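PDB 3TMG: glycine betaine, L-proline ABC transporter, glycine/betaine/L-proline-binding protein (ProX) from Borrelia burgdorferi, which binds glycine betaine and probably serves as the substrate-binding component of an ABC-type uptake system for this and related compounds. Local coordinates for residues A[125-131]-A[152-158]; A[229-233]-A[268-272]; A[57-61]-A[84-88]; A[167-171]-A[190-194]. All coordinates share one frame; numbering follows the deposited sequence. Where two conformers were deposited one is given.

Contact 1. Residues A[125-131]-A[152-158]; sequences NKMIGID and EYELVPS
Met127 bonds to both Glu154 and Val156, the bonding of a parallel pair, here the two strands of the beta-alpha-beta unit made by strand 126-128, helix 135-146 and strand 154-156. Among the backbone bonds, Met127 N reaches Glu154 O at 2.8 Å and Val156 N reaches Met127 O at the same 2.8 Å. Glu154 N to Asn125 O and Gly129 N to Val156 O prolong the series, and Ser158 N to Ile130 O continues it.

Side chains seal both ends. Asn125 ND2 donates to Glu152 O at 2.8 Å along a nearly straight path (169°), within the plane of its own amide and that of the carbonyl. Ser158 OG gives a 3.0 Å bond to Gly129 O, with OG held between the backbone N and the carbonyl carbon (chi1 64°).

Apolar contacts occupy the two faces. Beside Lys126, Ile128 CD1 meets Val156 CG2 at 4.0 Å. On the opposite face Met127 and Leu155 run side by side against helix 135-146. Ile130 turns away from 152-158 and touches the bound betaine.

Charge plays a looser part: Lys126 and Glu154 extend alongside each other, yet Lys126 NZ and Glu154 OE1 stay 5.2 Å apart. A water fastens this edge instead, donating to Asn125 O at 2.9 Å and to Glu154 OE1 at 2.6 Å.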
loop_
_atom_site.group_PDB
_atom_site.type_symbol
_atom_site.label_atom_id
_atom_site.label_comp_id
_atom_site.label_asym_id
_atom_site.label_seq_id
_atom_site.Cartn_x
_atom_site.Cartn_y
_atom_site.Cartn_z
ATOM N N ASN A 125 4.311 10.811 -24.442
ATOM C CA ASN A 125 5.275 11.472 -23.540
ATOM C C ASN A 125 4.860 11.635 -22.080
ATOM O O ASN A 125 5.177 12.645 -21.438
ATOM C CB ASN A 125 5.720 12.818 -24.159
ATOM C CG ASN A 125 6.444 12.622 -25.458
ATOM O OD1 ASN A 125 5.857 12.755 -26.538
ATOM N ND2 ASN A 125 7.712 12.274 -25.379
ATOM N N LYS A 126 4.174 10.623 -21.531
ATOM C CA LYS A 126 3.643 10.701 -20.178
ATOM C C LYS A 126 3.758 9.342 -19.502
ATOM O O LYS A 126 3.687 8.308 -20.165
ATOM C CB LYS A 126 2.162 11.116 -20.182
ATOM C CG LYS A 126 1.899 12.551 -20.628
ATOM C CD LYS A 126 0.408 12.822 -20.629
ATOM C CE LYS A 126 0.117 14.272 -20.919
ATOM N NZ LYS A 126 -1.346 14.312 -21.173
ATOM N N MET A 127 3.953 9.379 -18.186
ATOM C CA MET A 127 3.800 8.216 -17.327
ATOM C C MET A 127 2.671 8.576 -16.370
ATOM O O MET A 127 2.733 9.584 -15.637
ATOM C CB MET A 127 5.085 7.931 -16.567
ATOM C CG MET A 127 5.012 6.676 -15.687
ATOM S SD MET A 127 6.665 6.284 -15.088
ATOM C CE MET A 127 6.315 4.671 -14.321
ATOM N N ILE A 128 1.612 7.786 -16.428
ATOM C CA ILE A 128 0.400 8.056 -15.673
ATOM C C ILE A 128 0.563 7.514 -14.253
ATOM O O ILE A 128 0.476 6.310 -14.035
ATOM C CB ILE A 128 -0.837 7.446 -16.397
ATOM C CG1 ILE A 128 -0.963 7.979 -17.839
ATOM C CG2 ILE A 128 -2.117 7.663 -15.594
ATOM C CD1 ILE A 128 -0.993 9.512 -17.942
ATOM N N GLY A 129 0.801 8.414 -13.286
ATOM C CA GLY A 129 1.171 8.006 -11.903
ATOM C C GLY A 129 0.013 8.045 -10.922
ATOM O O GLY A 129 -1.139 8.119 -11.326
ATOM N N ILE A 130 0.322 7.994 -9.635
ATOM C CA ILE A 130 -0.700 7.967 -8.575
ATOM C C ILE A 130 -0.623 9.289 -7.765
ATOM O O ILE A 130 -0.202 10.308 -8.327
ATOM C CB ILE A 130 -0.599 6.685 -7.699
ATOM C CG1 ILE A 130 0.776 6.602 -6.995
ATOM C CG2 ILE A 130 -0.832 5.416 -8.532
ATOM C CD1 ILE A 130 0.860 5.518 -5.924
ATOM N N ASP A 131 -1.034 9.284 -6.493
ATOM C CA ASP A 131 -1.048 10.484 -5.660
ATOM C C ASP A 131 0.340 11.131 -5.501
ATOM O O ASP A 131 1.329 10.423 -5.202
ATOM C CB ASP A 131 -1.765 10.246 -4.292
ATOM C CG ASP A 131 -1.332 8.916 -3.559
ATOM O OD1 ASP A 131 -1.411 7.838 -4.150
ATOM O OD2 ASP A 131 -0.956 8.959 -2.364
ATOM N N GLU A 152 11.692 13.321 -21.404
ATOM C CA GLU A 152 10.921 12.687 -22.480
ATOM C C GLU A 152 9.580 12.130 -21.980
ATOM O O GLU A 152 8.609 12.005 -22.753
ATOM C CB GLU A 152 11.743 11.559 -23.075
ATOM C CG GLU A 152 11.168 10.980 -24.350
ATOM C CD GLU A 152 11.965 9.812 -24.894
ATOM O OE1 GLU A 152 12.981 9.398 -24.272
ATOM O OE2 GLU A 152 11.564 9.307 -25.957
ATOM N N TYR A 153 9.547 11.778 -20.694
ATOM C CA TYR A 153 8.315 11.305 -20.038
ATOM C C TYR A 153 7.887 12.233 -18.911
ATOM O O TYR A 153 8.572 12.371 -17.913
ATOM C CB TYR A 153 8.479 9.883 -19.492
ATOM C CG TYR A 153 8.698 8.851 -20.562
ATOM C CD1 TYR A 153 9.954 8.712 -21.178
ATOM C CD2 TYR A 153 7.651 8.020 -20.986
ATOM C CE1 TYR A 153 10.155 7.774 -22.183
ATOM C CE2 TYR A 153 7.846 7.076 -21.990
ATOM C CZ TYR A 153 9.092 6.944 -22.572
ATOM O OH TYR A 153 9.283 6.022 -23.587
ATOM N N GLU A 154 6.723 12.829 -19.040
ATOM C CA GLU A 154 6.199 13.632 -17.952
ATOM C C GLU A 154 5.460 12.714 -16.988
ATOM O O GLU A 154 4.551 11.990 -17.381
ATOM C CB GLU A 154 5.282 14.709 -18.512
ATOM C CG GLU A 154 4.410 15.420 -17.493
ATOM C CD GLU A 154 3.237 16.183 -18.153
ATOM O OE1 GLU A 154 3.128 16.229 -19.417
ATOM O OE2 GLU A 154 2.403 16.719 -17.388
ATOM N N LEU A 155 5.858 12.732 -15.715
ATOM C CA LEU A 155 5.193 11.919 -14.730
ATOM C C LEU A 155 3.973 12.680 -14.221
ATOM O O LEU A 155 4.108 13.808 -13.705
ATOM C CB LEU A 155 6.148 11.584 -13.573
ATOM C CG LEU A 155 5.520 10.948 -12.346
ATOM C CD1 LEU A 155 4.899 9.573 -12.675
ATOM C CD2 LEU A 155 6.546 10.820 -11.223
ATOM N N VAL A 156 2.798 12.074 -14.360
ATOM C CA VAL A 156 1.539 12.774 -14.049
ATOM C C VAL A 156 1.012 12.315 -12.706
ATOM O O VAL A 156 0.741 11.118 -12.530
ATOM C CB VAL A 156 0.422 12.493 -15.090
ATOM C CG1 VAL A 156 -0.808 13.354 -14.816
ATOM C CG2 VAL A 156 0.911 12.686 -16.510
ATOM N N PRO A 157 0.834 13.241 -11.750
ATOM C CA PRO A 157 0.170 12.757 -10.545
ATOM C C PRO A 157 -1.376 12.641 -10.735
ATOM O O PRO A 157 -1.982 13.423 -11.460
ATOM C CB PRO A 157 0.554 13.814 -9.492
ATOM C CG PRO A 157 0.713 15.084 -10.289
ATOM C CD PRO A 157 1.212 14.679 -11.653
ATOM N N SER A 158 -1.993 11.647 -10.122
ATOM C CA SER A 158 -3.442 11.589 -10.043
ATOM C C SER A 158 -3.807 10.795 -8.801
ATOM O O SER A 158 -3.733 11.331 -7.690
ATOM C CB SER A 158 -4.081 11.029 -11.341
ATOM O OG SER A 158 -3.737 9.670 -11.607
HETATM O O HOH W 1 3.778 15.163 -21.716
#

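Contact 2. Residues A[229-233]-A[268-272]; sequences DHFYW and KTWVP
Trp270 offers a face of its indole to the edge of Phe231, a T-shaped (edge-to-face) stack that joins the type I turn Lys268-Val271, after helix 264-268, to the chain leaving helix 222-230. Trp270 loses by far the most surface here. The Phe231 ring and the six-membered ring of Trp270 have centroids 4.9 Å apart and planes at 80°, with Phe231 CE1 coming within 3.7 Å of Trp270 CH2. Phe231 is the first residue beyond the helix to leave helical geometry, and its CG, anti to the backbone N (chi1 172°), carries the ring alongside the indole. Its backbone takes part too: Phe231 CA stands 3.9 Å from the centroid of the Trp270 five-membered ring, a CH-pi contact over the face.

Across the contact the indole nitrogen makes a weak, bent bond (127°): NE1 of Trp270 to Tyr232 O at 3.1 Å. Behind the pair lies helix 26-41, whose Val34 and Leu35 touch Trp270 and Phe231 respectively.

His230, at the end of helix 222-230, rests its CB on the turn, 3.6 Å from Trp270 O. Its ND1 bonds back to Tyr226 O, and its own carbonyl O lies 3.2 Å from Trp270 CD1.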
loop_
_atom_site.group_PDB
_atom_site.type_symbol
_atom_site.label_atom_id
_atom_site.label_comp_id
_atom_site.label_asym_id
_atom_site.label_seq_id
_atom_site.Cartn_x
_atom_site.Cartn_y
_atom_site.Cartn_z
ATOM N N ASP A 229 1.380 -5.539 16.863
ATOM C CA ASP A 229 2.595 -6.368 16.850
ATOM C C ASP A 229 2.350 -7.751 16.207
ATOM O O ASP A 229 3.281 -8.353 15.664
ATOM C CB ASP A 229 3.100 -6.506 18.298
ATOM C CG ASP A 229 4.541 -7.001 18.393
ATOM O OD1 ASP A 229 5.388 -6.762 17.503
ATOM O OD2 ASP A 229 4.820 -7.652 19.392
ATOM N N HIS A 230 1.108 -8.237 16.224
ATOM C CA HIS A 230 0.776 -9.563 15.718
ATOM C C HIS A 230 0.085 -9.597 14.386
ATOM O O HIS A 230 0.006 -10.649 13.768
ATOM C CB HIS A 230 -0.052 -10.368 16.763
ATOM C CG HIS A 230 0.749 -10.780 17.980
ATOM N ND1 HIS A 230 1.016 -9.929 18.994
ATOM C CD2 HIS A 230 1.342 -12.006 18.322
ATOM C CE1 HIS A 230 1.746 -10.587 19.936
ATOM N NE2 HIS A 230 1.937 -11.846 19.512
ATOM N N PHE A 231 -0.406 -8.458 13.889
ATOM C CA PHE A 231 -1.086 -8.422 12.594
ATOM C C PHE A 231 -0.131 -8.892 11.472
ATOM O O PHE A 231 0.929 -8.313 11.286
ATOM C CB PHE A 231 -1.563 -7.003 12.305
ATOM C CG PHE A 231 -2.111 -6.817 10.913
ATOM C CD1 PHE A 231 -3.225 -7.528 10.505
ATOM C CD2 PHE A 231 -1.499 -5.933 10.018
ATOM C CE1 PHE A 231 -3.730 -7.354 9.207
ATOM C CE2 PHE A 231 -1.997 -5.749 8.706
ATOM C CZ PHE A 231 -3.102 -6.458 8.311
ATOM N N TYR A 232 -0.556 -9.882 10.701
ATOM C CA TYR A 232 0.262 -10.403 9.606
ATOM C C TYR A 232 -0.688 -11.082 8.636
ATOM O O TYR A 232 -1.602 -11.816 9.060
ATOM C CB TYR A 232 1.305 -11.446 10.117
ATOM C CG TYR A 232 2.262 -11.817 9.019
ATOM C CD1 TYR A 232 1.960 -12.860 8.110
ATOM C CD2 TYR A 232 3.410 -11.049 8.818
ATOM C CE1 TYR A 232 2.838 -13.158 7.062
ATOM C CE2 TYR A 232 4.279 -11.312 7.795
ATOM C CZ TYR A 232 3.997 -12.361 6.929
ATOM O OH TYR A 232 4.901 -12.540 5.922
ATOM N N TRP A 233 -0.489 -10.859 7.349
ATOM C CA TRP A 233 -1.251 -11.653 6.381
ATOM C C TRP A 233 -0.544 -11.783 5.054
ATOM O O TRP A 233 0.541 -11.200 4.867
ATOM C CB TRP A 233 -2.679 -11.095 6.241
ATOM C CG TRP A 233 -2.802 -9.683 5.708
ATOM C CD1 TRP A 233 -1.799 -8.739 5.456
ATOM C CD2 TRP A 233 -4.052 -9.040 5.308
ATOM N NE1 TRP A 233 -2.354 -7.574 4.957
ATOM C CE2 TRP A 233 -3.706 -7.717 4.817
ATOM C CE3 TRP A 233 -5.400 -9.441 5.318
ATOM C CZ2 TRP A 233 -4.672 -6.831 4.335
ATOM C CZ3 TRP A 233 -6.369 -8.548 4.845
ATOM C CH2 TRP A 233 -6.011 -7.268 4.372
ATOM N N LYS A 268 -7.855 -14.531 15.173
ATOM C CA LYS A 268 -7.518 -14.956 16.518
ATOM C C LYS A 268 -6.042 -14.853 16.838
ATOM O O LYS A 268 -5.684 -14.474 17.941
ATOM C CB LYS A 268 -8.018 -16.379 16.802
ATOM C CG LYS A 268 -9.490 -16.455 17.158
ATOM C CD LYS A 268 -9.774 -17.864 17.660
ATOM C CE LYS A 268 -11.259 -18.137 17.612
ATOM N NZ LYS A 268 -11.466 -19.589 17.883
ATOM N N THR A 269 -5.190 -15.199 15.890
ATOM C CA THR A 269 -3.754 -15.103 16.123
ATOM C C THR A 269 -3.260 -13.679 16.371
ATOM O O THR A 269 -2.147 -13.482 16.867
ATOM C CB THR A 269 -2.893 -15.772 15.013
ATOM O OG1 THR A 269 -2.887 -14.977 13.821
ATOM C CG2 THR A 269 -3.358 -17.208 14.734
ATOM N N TRP A 270 -4.074 -12.676 16.039
ATOM C CA TRP A 270 -3.580 -11.311 16.160
ATOM C C TRP A 270 -3.904 -10.704 17.491
ATOM O O TRP A 270 -3.461 -9.570 17.786
ATOM C CB TRP A 270 -4.124 -10.407 15.056
ATOM C CG TRP A 270 -3.917 -10.902 13.627
ATOM C CD1 TRP A 270 -2.917 -11.734 13.111
ATOM C CD2 TRP A 270 -4.743 -10.522 12.490
ATOM N NE1 TRP A 270 -3.091 -11.903 11.738
ATOM C CE2 TRP A 270 -4.196 -11.197 11.326
ATOM C CE3 TRP A 270 -5.897 -9.698 12.337
ATOM C CZ2 TRP A 270 -4.782 -11.064 10.067
ATOM C CZ3 TRP A 270 -6.438 -9.551 11.066
ATOM C CH2 TRP A 270 -5.893 -10.212 9.958
ATOM N N VAL A 271 -4.723 -11.412 18.283
ATOM C CA VAL A 271 -5.317 -10.783 19.471
ATOM C C VAL A 271 -4.849 -11.471 20.761
ATOM O O VAL A 271 -4.532 -12.669 20.742
ATOM C CB VAL A 271 -6.886 -10.656 19.413
ATOM C CG1 VAL A 271 -7.369 -9.947 18.156
ATOM C CG2 VAL A 271 -7.621 -11.993 19.624
ATOM N N PRO A 272 -4.817 -10.726 21.888
ATOM C CA PRO A 272 -4.415 -11.372 23.145
ATOM C C PRO A 272 -5.365 -12.514 23.509
ATOM O O PRO A 272 -6.554 -12.487 23.161
ATOM C CB PRO A 272 -4.533 -10.220 24.178
ATOM C CG PRO A 272 -4.321 -8.983 23.357
ATOM C CD PRO A 272 -5.051 -9.284 22.079
#

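Contact 3. Residues A[57-61]-A[84-88]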
loop_
_atom_site.group_PDB
_atom_site.type_symbol
_atom_site.label_atom_id
_atom_site.label_comp_id
_atom_site.label_asym_id
_atom_site.label_seq_id
_atom_site.Cartn_x
_atom_site.Cartn_y
_atom_site.Cartn_z
ATOM N N TYR A 57 2.830 9.781 8.387
ATOM C CA TYR A 57 4.113 9.716 9.079
ATOM C C TYR A 57 4.291 10.830 10.141
ATOM O O TYR A 57 4.734 10.573 11.276
ATOM C CB TYR A 57 5.283 9.742 8.071
ATOM C CG TYR A 57 5.589 8.403 7.498
ATOM C CD1 TYR A 57 6.377 7.486 8.208
ATOM C CD2 TYR A 57 5.097 8.022 6.248
ATOM C CE1 TYR A 57 6.673 6.245 7.679
ATOM C CE2 TYR A 57 5.382 6.769 5.719
ATOM C CZ TYR A 57 6.163 5.886 6.460
ATOM O OH TYR A 57 6.457 4.648 5.949
ATOM N N GLN A 58 3.898 12.048 9.798
ATOM C CA GLN A 58 3.924 13.174 10.770
ATOM C C GLN A 58 3.148 12.860 12.057
ATOM O O GLN A 58 3.626 13.076 13.201
ATOM C CB GLN A 58 3.289 14.419 10.139
ATOM C CG GLN A 58 4.124 15.123 9.087
ATOM C CD GLN A 58 3.886 16.629 9.070
ATOM O OE1 GLN A 58 2.823 17.125 9.481
ATOM N NE2 GLN A 58 4.905 17.375 8.628
ATOM N N TYR A 59 1.927 12.376 11.877
ATOM C CA TYR A 59 1.012 12.122 12.991
ATOM C C TYR A 59 1.430 10.982 13.885
ATOM O O TYR A 59 1.239 11.033 15.095
ATOM C CB TYR A 59 -0.367 11.829 12.455
ATOM C CG TYR A 59 -1.144 13.064 12.223
ATOM C CD1 TYR A 59 -0.541 14.318 12.327
ATOM C CD2 TYR A 59 -2.487 12.993 11.899
ATOM C CE1 TYR A 59 -1.268 15.468 12.133
ATOM C CE2 TYR A 59 -3.220 14.149 11.706
ATOM C CZ TYR A 59 -2.604 15.364 11.817
ATOM O OH TYR A 59 -3.346 16.475 11.611
ATOM N N LEU A 60 2.008 9.974 13.261
ATOM C CA LEU A 60 2.613 8.871 13.950
ATOM C C LEU A 60 3.716 9.401 14.867
ATOM O O LEU A 60 3.755 9.043 16.055
ATOM C CB LEU A 60 3.167 7.887 12.931
ATOM C CG LEU A 60 3.903 6.656 13.491
ATOM C CD1 LEU A 60 2.949 5.756 14.262
ATOM C CD2 LEU A 60 4.605 5.906 12.356
ATOM N N ALA A 61 4.580 10.263 14.324
ATOM C CA ALA A 61 5.742 10.806 15.057
ATOM C C ALA A 61 5.362 11.740 16.198
ATOM O O ALA A 61 6.056 11.834 17.184
ATOM C CB ALA A 61 6.709 11.493 14.100
ATOM N N LEU A 84 12.153 10.377 10.294
ATOM C CA LEU A 84 11.304 10.350 11.490
ATOM C C LEU A 84 11.468 9.101 12.355
ATOM O O LEU A 84 10.815 8.969 13.397
ATOM C CB LEU A 84 9.820 10.531 11.102
ATOM C CG LEU A 84 9.413 11.887 10.502
ATOM C CD1 LEU A 84 8.025 11.799 9.863
ATOM C CD2 LEU A 84 9.449 12.979 11.561
ATOM N N LYS A 85 12.374 8.214 11.955
ATOM C CA LYS A 85 12.490 6.899 12.594
ATOM C C LYS A 85 12.772 6.957 14.109
ATOM O O LYS A 85 12.433 6.021 14.819
ATOM C CB LYS A 85 13.510 6.009 11.864
ATOM C CG LYS A 85 14.932 6.538 11.833
ATOM C CD LYS A 85 15.826 5.650 10.971
ATOM C CE LYS A 85 17.314 5.951 11.214
ATOM N NZ LYS A 85 18.126 5.659 9.988
ATOM N N THR A 86 13.348 8.048 14.601
ATOM C CA THR A 86 13.567 8.184 16.053
ATOM C C THR A 86 12.272 8.506 16.819
ATOM O O THR A 86 12.241 8.483 18.046
ATOM C CB THR A 86 14.693 9.184 16.397
ATOM O OG1 THR A 86 14.304 10.516 16.042
ATOM C CG2 THR A 86 15.960 8.794 15.658
ATOM N N LYS A 87 11.195 8.779 16.083
ATOM C CA LYS A 87 9.942 9.165 16.715
ATOM C C LYS A 87 8.826 8.117 16.584
ATOM O O LYS A 87 7.687 8.407 16.905
ATOM C CB LYS A 87 9.435 10.508 16.156
ATOM C CG LYS A 87 10.389 11.684 16.269
ATOM C CD LYS A 87 10.354 12.302 17.655
ATOM C CE LYS A 87 10.986 13.692 17.629
ATOM N NZ LYS A 87 10.352 14.569 16.597
ATOM N N PHE A 88 9.129 6.923 16.110
ATOM C CA PHE A 88 8.133 5.853 16.110
ATOM C C PHE A 88 8.804 4.507 16.378
ATOM O O PHE A 88 10.047 4.424 16.425
ATOM C CB PHE A 88 7.308 5.848 14.796
ATOM C CG PHE A 88 8.136 5.743 13.529
ATOM C CD1 PHE A 88 8.803 4.565 13.197
ATOM C CD2 PHE A 88 8.195 6.806 12.637
ATOM C CE1 PHE A 88 9.577 4.467 12.030
ATOM C CE2 PHE A 88 8.932 6.716 11.445
ATOM C CZ PHE A 88 9.630 5.538 11.133
HETATM O O HOH W 2 5.405 8.676 18.207
#
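Leu60 meets Phe88 at about a right angle, its CD2 methyl pressing 3.6 Å from Phe88 CB and touching the start of the ring. Phe88 holds its CG between the backbone N and the carbonyl carbon (chi1 56°), which brings the ring back beneath its own turn, with Lys85 CA over one face.

Tyr57 approaches the same ring obliquely: Phe88 CE2 sits at the edge of the Tyr57 ring, near its plane, 4.2 Å from CD1 of Tyr57. The tyrosine hydroxyl belongs to another network, bonding to Asp77 and Ser71. Leu84 lays CD1 over the helix backbone, 3.8 Å from Tyr57 O, while its second methyl, CD2, faces Ala61 CB at 4.0 Å.

The CA atoms come nearest at Ala61 and Lys87. The small Ala61 CB fits against Lys87 CB at 3.6 Å, where the lysine then bends away, and Ala61 CA directs a long CA-H...O contact at Lys87 O. A water hydrogen-bonds to Leu60 O at 2.7 Å and to Lys87 O at 2.6 Å, linking the two backbones.

The end of helix 53-61 is packed on the turn between helix 78-84 and strand 88-105, with Leu212 of strand 207-214 touching Tyr57, Leu60 and Phe88: helix-over-sheet layering, as in the alpha/beta lobes of periplasmic binding proteins.

Contact 4. Residues A[167-171]-A[190-194]; sequences LDSSI and RYDIK
Ile171 and Leu167, one helical turn apart, close on Tyr191 and Ile193 in the dense half of this contact. Ile171 does its work with a single methyl: CD1 lies 3.9 Å from Tyr191 CB and, equally, 3.9 Å from Ile193 CG2, bridging the two residues. The Ile171 chain is extended at its tip (chi2 169°), which carries that methyl far enough from the helix to reach both. Leu167 divides the task between its branches. CD2 slides past the tyrosine ring, 4.0 Å from Tyr191 CD2, whereas CD1 reaches Ile193 CG2 at 4.1 Å. Ile193 answers with CG2 alone, set anti to its carbonyl carbon and met by both helix residues.

This is helix-on-sheet packing in an alpha/beta lobe of the periplasmic-binding-protein fold. Helix 160-172 lies over the antiparallel sheet in which strands 193-195 and 179-183 both pair with strand 88-105, and the apolar layer continues inward: Leu181 touches both Leu167 and Ile193, and Val103 touches Ile193. The side chain of Ile193 is about 13 Å from the bound trimethyl glycine.

Toward the solvent the character changes. Here Tyr191 and Asp168 cross at about a right angle, with the carboxylate and ring planes 43° apart. OD1 of Asp168 comes in at the edge of the ring, near its plane, 3.3 Å from Tyr191 CE1. The hydroxyl end of the tyrosine also lies against the acid's stem, Asp168 CB to Tyr191 OH 3.3 Å. The same OD1 forms a salt bridge with Lys172, one turn further along the helix, so the acid is probably held mainly by its own helix.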
loop_
_atom_site.group_PDB
_atom_site.type_symbol
_atom_site.label_atom_id
_atom_site.label_comp_id
_atom_site.label_asym_id
_atom_site.label_seq_id
_atom_site.Cartn_x
_atom_site.Cartn_y
_atom_site.Cartn_z
ATOM N N LEU A 167 -5.098 2.740 -17.255
ATOM C CA LEU A 167 -4.597 1.409 -17.672
ATOM C C LEU A 167 -5.695 0.554 -18.350
ATOM O O LEU A 167 -5.467 -0.033 -19.415
ATOM C CB LEU A 167 -3.989 0.649 -16.445
ATOM C CG LEU A 167 -3.466 -0.791 -16.669
ATOM C CD1 LEU A 167 -2.308 -0.801 -17.642
ATOM C CD2 LEU A 167 -2.996 -1.389 -15.335
ATOM N N ASP A 168 -6.860 0.479 -17.702
ATOM C CA ASP A 168 -8.013 -0.275 -18.236
ATOM C C ASP A 168 -8.367 0.255 -19.638
ATOM O O ASP A 168 -8.516 -0.514 -20.580
ATOM C CB ASP A 168 -9.218 -0.159 -17.292
ATOM C CG ASP A 168 -10.355 -1.142 -17.643
ATOM O OD1 ASP A 168 -10.114 -2.217 -18.223
ATOM O OD2 ASP A 168 -11.518 -0.842 -17.320
ATOM N N SER A 169 -8.432 1.579 -19.766
ATOM C CA SER A 169 -8.784 2.243 -21.028
ATOM C C SER A 169 -7.806 1.998 -22.156
ATOM O O SER A 169 -8.221 1.684 -23.286
ATOM C CB SER A 169 -8.907 3.761 -20.823
ATOM O OG SER A 169 -10.053 4.064 -20.064
ATOM N N SER A 170 -6.525 2.196 -21.867
ATOM C CA SER A 170 -5.453 1.951 -22.822
ATOM C C SER A 170 -5.431 0.521 -23.319
ATOM O O SER A 170 -5.259 0.286 -24.537
ATOM C CB SER A 170 -4.108 2.299 -22.215
ATOM O OG SER A 170 -3.951 3.702 -22.172
ATOM N N ILE A 171 -5.606 -0.434 -22.404
ATOM C CA ILE A 171 -5.543 -1.850 -22.792
ATOM C C ILE A 171 -6.713 -2.228 -23.710
ATOM O O ILE A 171 -6.517 -2.907 -24.705
ATOM C CB ILE A 171 -5.458 -2.783 -21.584
ATOM C CG1 ILE A 171 -4.021 -2.774 -21.054
ATOM C CG2 ILE A 171 -5.909 -4.219 -21.931
ATOM C CD1 ILE A 171 -3.889 -3.442 -19.710
ATOM N N ARG A 190 -6.052 -9.455 -13.454
ATOM C CA ARG A 190 -7.162 -9.004 -14.267
ATOM C C ARG A 190 -6.660 -8.582 -15.653
ATOM O O ARG A 190 -7.351 -8.744 -16.652
ATOM C CB ARG A 190 -7.905 -7.832 -13.581
ATOM C CG ARG A 190 -9.267 -7.551 -14.206
ATOM C CD ARG A 190 -10.055 -6.447 -13.497
ATOM N NE ARG A 190 -10.372 -6.714 -12.085
ATOM C CZ ARG A 190 -10.908 -5.784 -11.287
ATOM N NH1 ARG A 190 -11.170 -4.580 -11.782
ATOM N NH2 ARG A 190 -11.182 -6.036 -10.011
ATOM N N TYR A 191 -5.465 -7.986 -15.692
ATOM C CA TYR A 191 -4.843 -7.547 -16.950
ATOM C C TYR A 191 -3.582 -8.348 -17.256
ATOM O O TYR A 191 -3.006 -8.918 -16.363
ATOM C CB TYR A 191 -4.488 -6.061 -16.895
ATOM C CG TYR A 191 -5.649 -5.201 -16.474
ATOM C CD1 TYR A 191 -6.803 -5.091 -17.294
ATOM C CD2 TYR A 191 -5.601 -4.470 -15.296
ATOM C CE1 TYR A 191 -7.867 -4.288 -16.911
ATOM C CE2 TYR A 191 -6.662 -3.665 -14.913
ATOM C CZ TYR A 191 -7.793 -3.602 -15.709
ATOM O OH TYR A 191 -8.847 -2.800 -15.329
ATOM N N ASP A 192 -3.183 -8.374 -18.530
ATOM C CA ASP A 192 -1.938 -8.956 -18.959
ATOM C C ASP A 192 -0.924 -7.816 -19.018
ATOM O O ASP A 192 -0.814 -7.117 -20.019
ATOM C CB ASP A 192 -2.127 -9.648 -20.314
ATOM C CG ASP A 192 -0.934 -10.435 -20.725
ATOM O OD1 ASP A 192 0.033 -10.524 -19.942
ATOM O OD2 ASP A 192 -0.949 -10.970 -21.840
ATOM N N ILE A 193 -0.187 -7.640 -17.917
ATOM C CA ILE A 193 0.732 -6.540 -17.746
ATOM C C ILE A 193 2.070 -7.076 -17.192
ATOM O O ILE A 193 2.109 -8.176 -16.656
ATOM C CB ILE A 193 0.158 -5.491 -16.760
ATOM C CG1 ILE A 193 -0.378 -6.150 -15.460
ATOM C CG2 ILE A 193 -0.933 -4.675 -17.456
ATOM C CD1 ILE A 193 -0.699 -5.148 -14.340
ATOM N N LYS A 194 3.133 -6.276 -17.263
ATOM C CA LYS A 194 4.458 -6.755 -16.857
ATOM C C LYS A 194 5.244 -5.600 -16.252
ATOM O O LYS A 194 5.071 -4.443 -16.653
ATOM C CB LYS A 194 5.230 -7.373 -18.043
ATOM C CG LYS A 194 5.463 -6.393 -19.214
ATOM C CD LYS A 194 6.133 -7.083 -20.406
ATOM C CE LYS A 194 6.350 -6.144 -21.569
ATOM N NZ LYS A 194 6.866 -6.911 -22.744
#

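From the N terminus the four contacts close one after another; none nests or crosses. Contact 3 closes the first loop, around strand 67-73 and helix 78-84. Strand 88-105 then leads toward the other side of the molecule, where contact 1 encloses helix 135-146. Strand 154-156 is followed in the chain by helix 160-172, so contact 4, around strand 179-183 and helix 187-190, comes next, its centre 16 Å from that of contact 1. The chain returns through strand 207-214, and contact 2 closes a largely helical loop near the C terminus. Contacts 1 and 2 lie on opposite sides of the chain's centre, as do contacts 3 and 4.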